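Local coordinates for protein adhesin LabA (Helicobacter pylori, PDB 6GMM) that probably mediates attachment of the bacterium to the gastric mucosa as a lectin-type adhesin that recognises LacdiNAc glycans, at residues L25-S29 against N380-L385; Q297-L301 against A372-H376. One frame throughout, in Å; residues are numbered along the deposited sequence.

How the contacts relate
From the N terminus, the C-terminal part of helix 4-28 supplies segment 25-29, the first partner of contact 1, which pairs with residues 380-385 after 350 intervening residues. The chain passes through helix 32-50 and much of the remaining fold before helix 287-311 supplies segment 297-301. A further 70 residues on, helix 369-386 closes the shorter loop of contact 2 with residues 372-376, and then, a turn later, the longer loop of contact 1 with residues 380-385. The short loop therefore lies wholly within the long one. Their centres are about 16 Å apart, and helix 369-386 ties helix 287-311 to the C-terminal part of helix 4-28.

Contact 1: residues L25-S29 against N380-L385; sequences LIRQS and NLAYTL
Residues 25-28 are helical, in the C-terminal part of helix 4-28, and segment 380-385 is a continuous piece of helix 369-386. The two cross obliquely and come close at two pairs, four residues apart in each segment: CA of Leu25 lies 5.9 Å from CA of Leu381, and CA of Ser29 lies 5.7 Å from CA of Leu385. Together the segments bury 373 Å² without a hydrogen bond between them. Leu25, in the mt rotamer, points toward the partner; its CD2 is 3.8 Å from CB of Asn380 and also 3.8 Å from N of Leu381, while its CD1 reaches OG1 of Thr384 at 3.5 Å. Leu381, in the tp rotamer, lays CD1 3.7 Å from N of Ser29 and 3.9 Å from CB of Gln28. Both hydroxyls, with chi1 m, turn back to a carbonyl four residues earlier in the same segment: Ser29 OG donates to Leu25 O at 2.7 Å, Thr384 OG1 to Asn380 O at 2.9 Å. That presents the methyl of Thr384 to the other segment, so that its CG2 sits 3.3 Å from OG of Ser29 and 3.9 Å from CD1 of Ile26. Leu385 (mt) completes the packing with CD2 3.3 Å from O of Ser29. The contact joins helix 4-28 to helix 369-386 where three further helices converge. Phe388 of helix 388-408 packs against Ile26 and Ser29, Ala38 and Ile35 of helix 32-50 against Leu381 and Leu385, and Met290 and Phe291 of helix 287-311 against Ala382.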
ATOM      1  N   LEU A  25      26.073   8.167  -9.699  1.00 25.22           N
ATOM      2  CA  LEU A  25      25.120   7.634 -10.669  1.00 24.99           C
ATOM      3  C   LEU A  25      25.675   7.573 -12.082  1.00 29.33           C
ATOM      4  O   LEU A  25      25.444   6.580 -12.770  1.00 28.87           O
ATOM      5  CB  LEU A  25      23.770   8.382 -10.639  1.00 24.70           C
ATOM      6  CG  LEU A  25      22.888   8.127  -9.426  1.00 28.04           C
ATOM      7  CD1 LEU A  25      21.766   9.148  -9.334  1.00 27.52           C
ATOM      8  CD2 LEU A  25      22.381   6.705  -9.396  1.00 29.94           C
ATOM      9  N   ILE A  26      26.438   8.608 -12.499  1.00 26.72           N
ATOM     10  CA  ILE A  26      27.028   8.693 -13.833  1.00 26.24           C
ATOM     11  C   ILE A  26      28.095   7.619 -14.004  1.00 28.80           C
ATOM     12  O   ILE A  26      28.172   6.989 -15.066  1.00 27.20           O
ATOM     13  CB  ILE A  26      27.515  10.123 -14.158  1.00 28.94           C
ATOM     14  CG1 ILE A  26      26.338  11.120 -14.265  1.00 28.44           C
ATOM     15  CG2 ILE A  26      28.366  10.158 -15.445  1.00 31.95           C
ATOM     16  CD1 ILE A  26      25.568  11.149 -15.654  1.00 37.30           C
ATOM     17  N   ARG A  27      28.858   7.369 -12.918  1.00 26.06           N
ATOM     18  CA  ARG A  27      29.879   6.335 -12.846  1.00 26.92           C
ATOM     19  C   ARG A  27      29.167   4.989 -12.969  1.00 31.98           C
ATOM     20  O   ARG A  27      29.507   4.217 -13.866  1.00 33.42           O
ATOM     21  CB  ARG A  27      30.701   6.455 -11.540  1.00 29.92           C
ATOM     22  CG  ARG A  27      31.901   7.427 -11.649  1.00 43.99           C
ATOM     23  CD  ARG A  27      32.180   8.200 -10.359  1.00 60.62           C
ATOM     24  NE  ARG A  27      33.354   7.696  -9.638  1.00 76.87           N
ATOM     25  CZ  ARG A  27      34.360   8.448  -9.185  1.00 94.46           C
ATOM     26  NH1 ARG A  27      35.378   7.887  -8.543  1.00 82.54           N
ATOM     27  NH2 ARG A  27      34.357   9.763  -9.370  1.00 78.91           N
ATOM     28  N   GLN A  28      28.099   4.768 -12.153  1.00 26.90           N
ATOM     29  CA  GLN A  28      27.291   3.548 -12.165  1.00 26.33           C
ATOM     30  C   GLN A  28      26.693   3.265 -13.560  1.00 30.18           C
ATOM     31  O   GLN A  28      26.720   2.116 -14.005  1.00 32.50           O
ATOM     32  CB  GLN A  28      26.179   3.650 -11.130  1.00 26.93           C
ATOM     33  CG  GLN A  28      26.206   2.569 -10.065  1.00 44.98           C
ATOM     34  CD  GLN A  28      24.994   2.650  -9.151  1.00 63.46           C
ATOM     35  OE1 GLN A  28      24.514   3.736  -8.780  1.00 51.13           O
ATOM     36  NE2 GLN A  28      24.479   1.494  -8.748  1.00 58.33           N
ATOM     37  N   SER A  29      26.222   4.316 -14.272  1.00 24.86           N
ATOM     38  CA  SER A  29      25.615   4.222 -15.617  1.00 24.79           C
ATOM     39  C   SER A  29      26.540   3.695 -16.699  1.00 30.56           C
ATOM     40  O   SER A  29      26.073   3.323 -17.781  1.00 30.31           O
ATOM     41  CB  SER A  29      25.070   5.575 -16.059  1.00 25.37           C
ATOM     42  OG  SER A  29      24.216   6.144 -15.090  1.00 34.03           O
ATOM     43  N   ASN A 380      17.086   5.151  -9.377  1.00 21.64           N
ATOM     44  CA  ASN A 380      17.986   6.267  -9.634  1.00 21.15           C
ATOM     45  C   ASN A 380      18.924   5.966 -10.793  1.00 22.96           C
ATOM     46  O   ASN A 380      19.025   6.793 -11.713  1.00 21.87           O
ATOM     47  CB  ASN A 380      18.688   6.680  -8.343  1.00 22.57           C
ATOM     48  CG  ASN A 380      17.654   7.161  -7.329  1.00 38.58           C
ATOM     49  OD1 ASN A 380      16.619   7.743  -7.698  1.00 34.93           O
ATOM     50  ND2 ASN A 380      17.841   6.843  -6.055  1.00 18.95           N
ATOM     51  N   LEU A 381      19.507   4.749 -10.814  1.00 20.39           N
ATOM     52  CA  LEU A 381      20.379   4.296 -11.914  1.00 20.89           C
ATOM     53  C   LEU A 381      19.570   4.313 -13.232  1.00 23.52           C
ATOM     54  O   LEU A 381      20.003   4.891 -14.227  1.00 23.36           O
ATOM     55  CB  LEU A 381      20.892   2.865 -11.629  1.00 21.34           C
ATOM     56  CG  LEU A 381      21.723   2.172 -12.742  1.00 26.16           C
ATOM     57  CD1 LEU A 381      22.941   3.012 -13.156  1.00 26.24           C
ATOM     58  CD2 LEU A 381      22.279   0.861 -12.244  1.00 31.56           C
ATOM     59  N   ALA A 382      18.378   3.743 -13.207  1.00 20.66           N
ATOM     60  CA  ALA A 382      17.502   3.689 -14.374  1.00 20.84           C
ATOM     61  C   ALA A 382      17.141   5.094 -14.888  1.00 24.36           C
ATOM     62  O   ALA A 382      17.224   5.319 -16.097  1.00 23.38           O
ATOM     63  CB  ALA A 382      16.259   2.893 -14.056  1.00 20.58           C
ATOM     64  N   TYR A 383      16.842   6.058 -13.983  1.00 22.27           N
ATOM     65  CA  TYR A 383      16.565   7.432 -14.406  1.00 23.17           C
ATOM     66  C   TYR A 383      17.794   8.089 -15.033  1.00 28.19           C
ATOM     67  O   TYR A 383      17.671   8.807 -16.031  1.00 29.96           O
ATOM     68  CB  TYR A 383      15.994   8.285 -13.257  1.00 24.50           C
ATOM     69  CG  TYR A 383      15.696   9.713 -13.675  1.00 26.90           C
ATOM     70  CD1 TYR A 383      14.506  10.037 -14.324  1.00 28.38           C
ATOM     71  CD2 TYR A 383      16.621  10.728 -13.461  1.00 28.29           C
ATOM     72  CE1 TYR A 383      14.230  11.347 -14.716  1.00 30.37           C
ATOM     73  CE2 TYR A 383      16.353  12.045 -13.844  1.00 30.86           C
ATOM     74  CZ  TYR A 383      15.155  12.349 -14.471  1.00 37.80           C
ATOM     75  OH  TYR A 383      14.894  13.644 -14.856  1.00 36.61           O
ATOM     76  N   THR A 384      18.979   7.833 -14.457  1.00 23.51           N
ATOM     77  CA  THR A 384      20.252   8.382 -14.965  1.00 22.95           C
ATOM     78  C   THR A 384      20.540   7.812 -16.359  1.00 25.45           C
ATOM     79  O   THR A 384      20.773   8.601 -17.272  1.00 25.15           O
ATOM     80  CB  THR A 384      21.395   8.223 -13.939  1.00 26.49           C
ATOM     81  OG1 THR A 384      20.970   8.740 -12.671  1.00 29.24           O
ATOM     82  CG2 THR A 384      22.649   8.975 -14.339  1.00 21.54           C
ATOM     83  N   LEU A 385      20.471   6.473 -16.538  1.00 22.49           N
ATOM     84  CA  LEU A 385      20.651   5.819 -17.848  1.00 23.36           C
ATOM     85  C   LEU A 385      19.633   6.340 -18.861  1.00 28.27           C
ATOM     86  O   LEU A 385      19.996   6.579 -19.995  1.00 29.78           O
ATOM     87  CB  LEU A 385      20.474   4.297 -17.740  1.00 23.69           C
ATOM     88  CG  LEU A 385      21.641   3.490 -17.234  1.00 28.62           C
ATOM     89  CD1 LEU A 385      21.202   2.085 -16.963  1.00 28.78           C
ATOM     90  CD2 LEU A 385      22.793   3.476 -18.263  1.00 31.83           C
TER

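Contact 2: residues Q297-L301 against A372-H376; sequences QAEIL and AERIH
Two helices cross obliquely here: segments 297-301 and 372-376, each helical throughout, have N-to-C directions 137° apart (signed crossing angle -137°) and axes 10.1 Å apart at closest. The nearest CA pair is Ala298 and Ile375, at 6.6 Å. Apolar contacts dominate. Ile375 (mt) points toward helix 287-311 and gives up 77 Å², the largest share of any residue in the contact. Its CG2 lies 3.8 Å from N and 4.0 Å from CB of Ala298, and its CD1 is 3.9 Å from CD1 of Leu301. Leu301 is also mt and directed toward the partner; CD1 of Leu301 lies 3.8 Å from CB of Ala372. At the more exposed margin, CB of Ala298 meets CE1 of the His376 imidazole at 4.0 Å, approaching the ring obliquely. Across the two segments, the polar neighbour of Ile375 is Gln297 (mt), whose OE1 is 3.3 Å from CD1 of Ile375. That amide is hydrogen-bonded outside the contact: OE1 to Ser45 OG, and NE2 to Asn293 OD1 and Leu42 O. Phe368 touches both Leu301 and Ile375. This is apolar interhelical packing within the largely helical exodomain, with helix 32-50 alongside. With 238 Å² buried and no polar bond between the segments, the chemistry implies that helices 287-311 and 369-386 are joined here by van der Waals packing, while Gln297 makes its hydrogen bonds with helix 32-50 and its own helix.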
ATOM      1  N   GLN A 297       7.434  -0.541  -8.074  1.00 22.03           N
ATOM      2  CA  GLN A 297       7.799  -1.350  -6.903  1.00 22.10           C
ATOM      3  C   GLN A 297       7.933  -0.490  -5.651  1.00 25.41           C
ATOM      4  O   GLN A 297       7.519  -0.910  -4.581  1.00 24.50           O
ATOM      5  CB  GLN A 297       9.120  -2.107  -7.150  1.00 23.78           C
ATOM      6  CG  GLN A 297       8.976  -3.184  -8.222  1.00 29.98           C
ATOM      7  CD  GLN A 297      10.109  -4.159  -8.213  1.00 31.51           C
ATOM      8  OE1 GLN A 297      10.650  -4.511  -7.161  1.00 20.18           O
ATOM      9  NE2 GLN A 297      10.439  -4.673  -9.384  1.00 20.16           N
ATOM     10  N   ALA A 298       8.490   0.716  -5.784  1.00 21.79           N
ATOM     11  CA  ALA A 298       8.629   1.609  -4.638  1.00 21.73           C
ATOM     12  C   ALA A 298       7.279   2.104  -4.164  1.00 25.99           C
ATOM     13  O   ALA A 298       7.109   2.245  -2.944  1.00 26.47           O
ATOM     14  CB  ALA A 298       9.548   2.773  -4.962  1.00 21.84           C
ATOM     15  N   GLU A 299       6.311   2.345  -5.112  1.00 21.98           N
ATOM     16  CA  GLU A 299       4.934   2.796  -4.782  1.00 21.77           C
ATOM     17  C   GLU A 299       4.188   1.746  -4.010  1.00 22.74           C
ATOM     18  O   GLU A 299       3.646   2.047  -2.952  1.00 23.11           O
ATOM     19  CB  GLU A 299       4.116   3.196  -6.019  1.00 23.63           C
ATOM     20  CG  GLU A 299       3.786   4.676  -6.092  1.00 37.41           C
ATOM     21  CD  GLU A 299       2.875   5.224  -5.010  1.00 59.03           C
ATOM     22  OE1 GLU A 299       3.368   5.490  -3.891  1.00 54.51           O
ATOM     23  OE2 GLU A 299       1.690   5.486  -5.317  1.00 53.92           O
ATOM     24  N   ILE A 300       4.191   0.496  -4.520  1.00 18.02           N
ATOM     25  CA  ILE A 300       3.605  -0.675  -3.863  1.00 17.29           C
ATOM     26  C   ILE A 300       4.045  -0.701  -2.401  1.00 20.62           C
ATOM     27  O   ILE A 300       3.207  -0.790  -1.512  1.00 21.91           O
ATOM     28  CB  ILE A 300       4.008  -1.960  -4.600  1.00 19.14           C
ATOM     29  CG1 ILE A 300       3.335  -2.007  -5.987  1.00 18.90           C
ATOM     30  CG2 ILE A 300       3.718  -3.195  -3.746  1.00 19.76           C
ATOM     31  CD1 ILE A 300       3.761  -3.090  -6.856  1.00 26.62           C
ATOM     32  N   LEU A 301       5.334  -0.550  -2.153  1.00 17.15           N
ATOM     33  CA  LEU A 301       5.876  -0.514  -0.799  1.00 17.49           C
ATOM     34  C   LEU A 301       5.327   0.665   0.030  1.00 21.20           C
ATOM     35  O   LEU A 301       4.928   0.471   1.192  1.00 19.81           O
ATOM     36  CB  LEU A 301       7.414  -0.523  -0.854  1.00 17.81           C
ATOM     37  CG  LEU A 301       7.994  -1.856  -1.371  1.00 22.63           C
ATOM     38  CD1 LEU A 301       9.526  -1.838  -1.419  1.00 23.59           C
ATOM     39  CD2 LEU A 301       7.442  -3.055  -0.576  1.00 25.58           C
ATOM     40  N   ALA A 372      14.096  -3.406  -0.696  1.00 28.22           N
ATOM     41  CA  ALA A 372      13.574  -2.044  -0.796  1.00 27.69           C
ATOM     42  C   ALA A 372      14.676  -1.068  -1.130  1.00 33.15           C
ATOM     43  O   ALA A 372      14.468  -0.218  -1.989  1.00 33.50           O
ATOM     44  CB  ALA A 372      12.864  -1.641   0.485  1.00 28.18           C
ATOM     45  N   GLU A 373      15.852  -1.206  -0.479  1.00 30.56           N
ATOM     46  CA  GLU A 373      17.028  -0.369  -0.721  1.00 30.92           C
ATOM     47  C   GLU A 373      17.502  -0.535  -2.179  1.00 31.29           C
ATOM     48  O   GLU A 373      17.706   0.468  -2.855  1.00 32.29           O
ATOM     49  CB  GLU A 373      18.165  -0.735   0.257  1.00 33.60           C
ATOM     50  N   ARG A 374      17.605  -1.794  -2.675  1.00 23.93           N
ATOM     51  CA  ARG A 374      18.021  -2.111  -4.049  1.00 23.07           C
ATOM     52  C   ARG A 374      17.061  -1.512  -5.088  1.00 25.70           C
ATOM     53  O   ARG A 374      17.481  -1.162  -6.176  1.00 24.72           O
ATOM     54  CB  ARG A 374      18.124  -3.628  -4.232  1.00 22.68           C
ATOM     55  CG  ARG A 374      19.217  -4.259  -3.357  1.00 35.64           C
ATOM     56  CD  ARG A 374      19.246  -5.766  -3.506  1.00 47.23           C
ATOM     57  NE  ARG A 374      20.048  -6.429  -2.476  1.00 59.65           N
ATOM     58  CZ  ARG A 374      19.624  -7.469  -1.760  1.00 79.85           C
ATOM     59  NH1 ARG A 374      20.412  -8.018  -0.846  1.00 68.79           N
ATOM     60  NH2 ARG A 374      18.405  -7.966  -1.952  1.00 64.89           N
ATOM     61  N   ILE A 375      15.772  -1.384  -4.739  1.00 22.20           N
ATOM     62  CA  ILE A 375      14.729  -0.798  -5.601  1.00 21.84           C
ATOM     63  C   ILE A 375      15.017   0.692  -5.799  1.00 26.17           C
ATOM     64  O   ILE A 375      14.995   1.179  -6.932  1.00 25.37           O
ATOM     65  CB  ILE A 375      13.294  -1.079  -5.017  1.00 23.32           C
ATOM     66  CG1 ILE A 375      12.870  -2.540  -5.265  1.00 23.46           C
ATOM     67  CG2 ILE A 375      12.225  -0.077  -5.529  1.00 22.47           C
ATOM     68  CD1 ILE A 375      11.660  -3.018  -4.427  1.00 26.91           C
ATOM     69  N   HIS A 376      15.299   1.412  -4.697  1.00 24.65           N
ATOM     70  CA  HIS A 376      15.584   2.840  -4.763  1.00 25.44           C
ATOM     71  C   HIS A 376      16.836   3.062  -5.597  1.00 31.00           C
ATOM     72  O   HIS A 376      16.815   3.845  -6.561  1.00 29.89           O
ATOM     73  CB  HIS A 376      15.670   3.437  -3.344  1.00 27.08           C
ATOM     74  CG  HIS A 376      14.417   3.185  -2.539  1.00 31.26           C
ATOM     75  ND1 HIS A 376      13.157   3.459  -3.054  1.00 32.69           N
ATOM     76  CD2 HIS A 376      14.270   2.692  -1.285  1.00 33.90           C
ATOM     77  CE1 HIS A 376      12.293   3.122  -2.103  1.00 32.53           C
ATOM     78  NE2 HIS A 376      12.911   2.638  -1.031  1.00 33.35           N
TER